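PDB 4HIZ: endosialidase from Enterobacteria phage phi92, which cleaves polymers of sialic acid as a phage endosialidase, hydrolysing alpha-2,8 and alpha-2,9 linkages, consistent with a role in degrading capsules of its bacterial hosts. Local coordinates for residues 352-364 with 374-386. Numbering follows the deposited sequence.
With CA (calcium ion), chain B.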
# COMPACT_ATOMS: atom_id res chain seq x y z
N ILE A 352 22.24 -25.76 -13.43
CA ILE A 352 22.10 -27.02 -14.16
C ILE A 352 20.68 -27.21 -14.66
O ILE A 352 19.72 -26.91 -13.93
CB ILE A 352 22.49 -28.25 -13.30
CG1 ILE A 352 21.75 -28.27 -11.96
CG2 ILE A 352 24.00 -28.25 -13.05
CD1 ILE A 352 21.99 -29.58 -11.14
N LYS A 353 20.53 -27.69 -15.89
CA LYS A 353 19.20 -27.97 -16.45
C LYS A 353 19.28 -29.19 -17.36
O LYS A 353 20.17 -29.31 -18.19
CB LYS A 353 18.66 -26.78 -17.24
CG LYS A 353 18.34 -25.54 -16.36
CD LYS A 353 17.16 -25.83 -15.40
CE LYS A 353 16.97 -24.71 -14.33
NZ LYS A 353 18.24 -24.57 -13.46
N TYR A 354 18.32 -30.08 -17.19
CA TYR A 354 18.23 -31.30 -18.02
C TYR A 354 17.16 -31.13 -19.08
O TYR A 354 16.01 -30.76 -18.75
CB TYR A 354 17.91 -32.46 -17.10
CG TYR A 354 17.81 -33.82 -17.73
CD1 TYR A 354 18.96 -34.58 -17.95
CD2 TYR A 354 16.58 -34.37 -18.04
CE1 TYR A 354 18.86 -35.88 -18.49
CE2 TYR A 354 16.49 -35.65 -18.58
CZ TYR A 354 17.63 -36.37 -18.81
OH TYR A 354 17.52 -37.66 -19.34
N TYR A 355 17.52 -31.40 -20.34
CA TYR A 355 16.55 -31.39 -21.43
C TYR A 355 16.80 -32.56 -22.35
O TYR A 355 17.91 -32.70 -22.88
CB TYR A 355 16.71 -30.14 -22.28
CG TYR A 355 16.41 -28.85 -21.59
CD1 TYR A 355 15.10 -28.38 -21.53
CD2 TYR A 355 17.42 -28.09 -21.03
CE1 TYR A 355 14.80 -27.17 -20.93
CE2 TYR A 355 17.13 -26.87 -20.43
CZ TYR A 355 15.81 -26.43 -20.38
OH TYR A 355 15.51 -25.22 -19.80
N ASP A 356 15.77 -33.38 -22.55
CA ASP A 356 15.84 -34.43 -23.57
C ASP A 356 17.09 -35.29 -23.44
O ASP A 356 17.78 -35.56 -24.43
CB ASP A 356 15.82 -33.80 -24.95
CG ASP A 356 14.53 -33.07 -25.21
OD1 ASP A 356 13.48 -33.51 -24.67
OD2 ASP A 356 14.54 -32.04 -25.94
N GLY A 357 17.39 -35.71 -22.22
CA GLY A 357 18.47 -36.67 -22.01
C GLY A 357 19.85 -36.05 -21.86
O GLY A 357 20.81 -36.77 -21.64
N ILE A 358 19.95 -34.72 -21.94
CA ILE A 358 21.25 -34.05 -21.85
C ILE A 358 21.22 -33.11 -20.66
O ILE A 358 20.25 -32.38 -20.47
CB ILE A 358 21.61 -33.30 -23.14
CG1 ILE A 358 21.69 -34.33 -24.29
CG2 ILE A 358 22.96 -32.54 -23.00
CD1 ILE A 358 22.06 -33.75 -25.59
N LEU A 359 22.26 -33.14 -19.85
CA LEU A 359 22.34 -32.26 -18.70
C LEU A 359 23.31 -31.13 -19.10
O LEU A 359 24.44 -31.40 -19.48
CB LEU A 359 22.92 -33.07 -17.51
CG LEU A 359 23.08 -32.30 -16.19
CD1 LEU A 359 21.72 -31.70 -15.74
CD2 LEU A 359 23.67 -33.28 -15.15
N TYR A 360 22.85 -29.88 -19.01
CA TYR A 360 23.70 -28.70 -19.29
C TYR A 360 24.06 -28.03 -17.99
O TYR A 360 23.28 -28.05 -17.03
CB TYR A 360 22.89 -27.70 -20.16
CG TYR A 360 22.50 -28.29 -21.49
CD1 TYR A 360 23.40 -28.28 -22.57
CD2 TYR A 360 21.25 -28.90 -21.68
CE1 TYR A 360 23.07 -28.84 -23.81
CE2 TYR A 360 20.89 -29.45 -22.91
CZ TYR A 360 21.81 -29.42 -23.96
OH TYR A 360 21.47 -29.97 -25.18
N LEU A 361 25.26 -27.45 -17.94
CA LEU A 361 25.77 -26.82 -16.72
C LEU A 361 26.56 -25.58 -17.11
O LEU A 361 27.30 -25.58 -18.09
CB LEU A 361 26.69 -27.84 -15.98
CG LEU A 361 27.41 -27.36 -14.71
CD1 LEU A 361 27.66 -28.54 -13.73
CD2 LEU A 361 28.77 -26.69 -14.99
N THR A 362 26.37 -24.49 -16.35
CA THR A 362 27.30 -23.35 -16.49
C THR A 362 27.92 -23.06 -15.14
O THR A 362 27.29 -23.32 -14.11
CB THR A 362 26.56 -22.05 -16.88
OG1 THR A 362 25.57 -21.75 -15.88
CG2 THR A 362 25.90 -22.18 -18.23
N THR A 363 29.13 -22.50 -15.12
CA THR A 363 29.74 -22.14 -13.85
C THR A 363 29.86 -20.65 -13.73
O THR A 363 29.82 -19.92 -14.73
CB THR A 363 31.20 -22.69 -13.72
OG1 THR A 363 31.99 -22.16 -14.79
CG2 THR A 363 31.23 -24.23 -13.81
N ARG A 364 29.98 -20.21 -12.49
CA ARG A 364 30.42 -18.85 -12.17
C ARG A 364 31.96 -18.84 -12.04
O ARG A 364 32.52 -19.68 -11.33
CB ARG A 364 29.88 -18.48 -10.80
CG ARG A 364 30.46 -17.16 -10.23
CD ARG A 364 29.69 -16.81 -8.96
NE ARG A 364 30.38 -15.78 -8.20
CZ ARG A 364 29.88 -15.19 -7.12
NH1 ARG A 364 28.67 -15.51 -6.68
NH2 ARG A 364 30.59 -14.26 -6.50
N THR A 374 32.33 -21.50 -17.62
CA THR A 374 32.39 -22.58 -18.60
C THR A 374 30.98 -23.08 -18.82
O THR A 374 30.18 -23.10 -17.88
CB THR A 374 33.21 -23.75 -18.00
OG1 THR A 374 34.53 -23.28 -17.70
CG2 THR A 374 33.35 -24.93 -18.96
N LEU A 375 30.68 -23.45 -20.05
CA LEU A 375 29.46 -24.17 -20.41
C LEU A 375 29.83 -25.63 -20.61
O LEU A 375 30.83 -25.94 -21.26
CB LEU A 375 28.85 -23.59 -21.70
CG LEU A 375 27.67 -24.34 -22.34
CD1 LEU A 375 26.43 -24.38 -21.43
CD2 LEU A 375 27.31 -23.70 -23.70
N ALA A 376 29.03 -26.54 -20.07
CA ALA A 376 29.35 -27.96 -20.21
C ALA A 376 28.07 -28.74 -20.48
O ALA A 376 26.97 -28.27 -20.14
CB ALA A 376 30.04 -28.45 -18.95
N MET A 377 28.19 -29.93 -21.09
CA MET A 377 27.04 -30.79 -21.25
C MET A 377 27.44 -32.23 -21.00
O MET A 377 28.58 -32.61 -21.27
CB MET A 377 26.44 -30.63 -22.65
CG MET A 377 27.39 -31.02 -23.75
SD MET A 377 27.11 -32.73 -24.31
CE MET A 377 26.04 -32.25 -25.63
N SER A 378 26.51 -33.04 -20.49
CA SER A 378 26.80 -34.44 -20.21
C SER A 378 25.66 -35.25 -20.76
O SER A 378 24.50 -34.94 -20.50
CB SER A 378 26.91 -34.69 -18.71
OG SER A 378 27.00 -36.08 -18.43
N ALA A 379 25.99 -36.30 -21.50
CA ALA A 379 24.99 -37.23 -22.03
C ALA A 379 24.79 -38.44 -21.11
O ALA A 379 24.00 -39.35 -21.42
CB ALA A 379 25.39 -37.68 -23.43
N ASP A 380 25.51 -38.47 -19.99
CA ASP A 380 25.42 -39.59 -19.07
C ASP A 380 25.23 -39.16 -17.61
O ASP A 380 25.82 -39.74 -16.68
CB ASP A 380 26.62 -40.54 -19.23
CG ASP A 380 27.95 -39.89 -18.89
OD1 ASP A 380 27.96 -38.72 -18.48
OD2 ASP A 380 29.00 -40.58 -19.03
N LEU A 381 24.39 -38.15 -17.42
CA LEU A 381 23.93 -37.77 -16.10
C LEU A 381 25.09 -37.32 -15.22
O LEU A 381 25.07 -37.53 -14.01
CB LEU A 381 23.16 -38.93 -15.43
CG LEU A 381 22.01 -39.43 -16.29
CD1 LEU A 381 21.37 -40.69 -15.72
CD2 LEU A 381 21.01 -38.30 -16.45
N GLY A 382 26.09 -36.69 -15.83
CA GLY A 382 27.10 -36.04 -15.03
C GLY A 382 28.36 -36.87 -14.78
O GLY A 382 29.27 -36.42 -14.08
N GLU A 383 28.42 -38.09 -15.31
CA GLU A 383 29.64 -38.88 -15.16
C GLU A 383 30.76 -38.36 -16.05
O GLU A 383 31.91 -38.40 -15.66
CB GLU A 383 29.38 -40.36 -15.48
CG GLU A 383 28.26 -40.97 -14.69
CD GLU A 383 28.74 -41.69 -13.47
OE1 GLU A 383 29.40 -41.06 -12.62
OE2 GLU A 383 28.46 -42.91 -13.37
N ASN A 384 30.41 -37.88 -17.24
CA ASN A 384 31.40 -37.33 -18.17
C ASN A 384 30.85 -36.09 -18.84
O ASN A 384 29.66 -36.06 -19.17
CB ASN A 384 31.74 -38.36 -19.24
CG ASN A 384 32.49 -39.55 -18.66
OD1 ASN A 384 33.68 -39.46 -18.40
ND2 ASN A 384 31.78 -40.63 -18.41
N TRP A 385 31.70 -35.09 -19.07
CA TRP A 385 31.24 -33.83 -19.61
C TRP A 385 32.07 -33.42 -20.82
O TRP A 385 33.24 -33.82 -20.94
CB TRP A 385 31.41 -32.76 -18.54
CG TRP A 385 30.64 -32.98 -17.30
CD1 TRP A 385 31.02 -33.72 -16.21
CD2 TRP A 385 29.34 -32.42 -16.98
NE1 TRP A 385 30.04 -33.67 -15.24
CE2 TRP A 385 29.01 -32.88 -15.68
CE3 TRP A 385 28.43 -31.59 -17.67
CZ2 TRP A 385 27.81 -32.55 -15.05
CZ3 TRP A 385 27.24 -31.26 -17.04
CH2 TRP A 385 26.94 -31.74 -15.74
N ASN A 386 31.45 -32.63 -21.70
CA ASN A 386 32.12 -31.89 -22.76
C ASN A 386 32.08 -30.40 -22.37
O ASN A 386 31.02 -29.91 -21.96
CB ASN A 386 31.34 -32.07 -24.06
CG ASN A 386 31.38 -33.52 -24.52
OD1 ASN A 386 30.35 -34.20 -24.63
ND2 ASN A 386 32.57 -34.00 -24.77
CA CA B . 33.79 -38.24 -13.99
O HOH W 1 22.73 -36.69 -19.10
O HOH W 2 20.72 -39.76 -21.88
O HOH W 3 21.11 -38.82 -19.65
O HOH W 4 34.66 -22.76 -14.84
O HOH W 5 31.80 -36.93 -13.01
O HOH W 6 34.72 -39.72 -15.61
O HOH W 7 35.78 -39.25 -13.61
O HOH W 8 34.25 -35.72 -14.62
O HOH W 9 34.55 -37.01 -11.96
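Leu359 and Leu361 press on the indole of Trp385, the last residue of an Asp-box (Ser-X-Asp-X-Gly-X-X-Trp, 378-385), the hallmark turn between the third and fourth strands of a sialidase propeller blade. Leu359 CD2 lies 3.7 Å from Trp385 CH2, while Leu361 CB reaches Trp385 CZ3 at 3.6 Å; the Leu361 side chain crosses the indole at about a right angle. Both leucines project to the sheet face that carries Ala376 and Ser378, where a CG anti to the backbone N (chi1 -180° and 176°) brings their branches to the indole. On the other face, Tyr360 and Met377 run side by side, with Ile358 CG2 above one face of the Tyr360 ring, offset toward its rim.

Antiparallel pairing of 358-364 with 374-378 fixes this register. Leu359 with Ser378 and Leu361 with Ala376 form the hydrogen-bonded pairs; the bond from Leu359 N to Ser378 O is nearly straight, 176° at the hydrogen. At the far end Thr374 N donates to Thr363 OG1 (2.9 Å), and a water bridges the two threonine hydroxyls.

Behind the leucine contacts, Ser378 sets its CB over one face of the Trp385 indole, offset toward the rim, and accepts at OG from Gly382 N (2.8 Å) and, in an ST turn, from Asp380 N. Asp380 grips Asn384 twice: its OD1 takes Asn384 N and its OD2 takes Asn384 ND2 (2.8 Å), each oxygen using its syn lone pair. Arg337, from the neighbouring sheet, binds Leu381 O. Outermost, the Glu383 carbonyl O ligates a calcium ion at 2.5 Å, and one of the waters on that ion donates to Gly382 O.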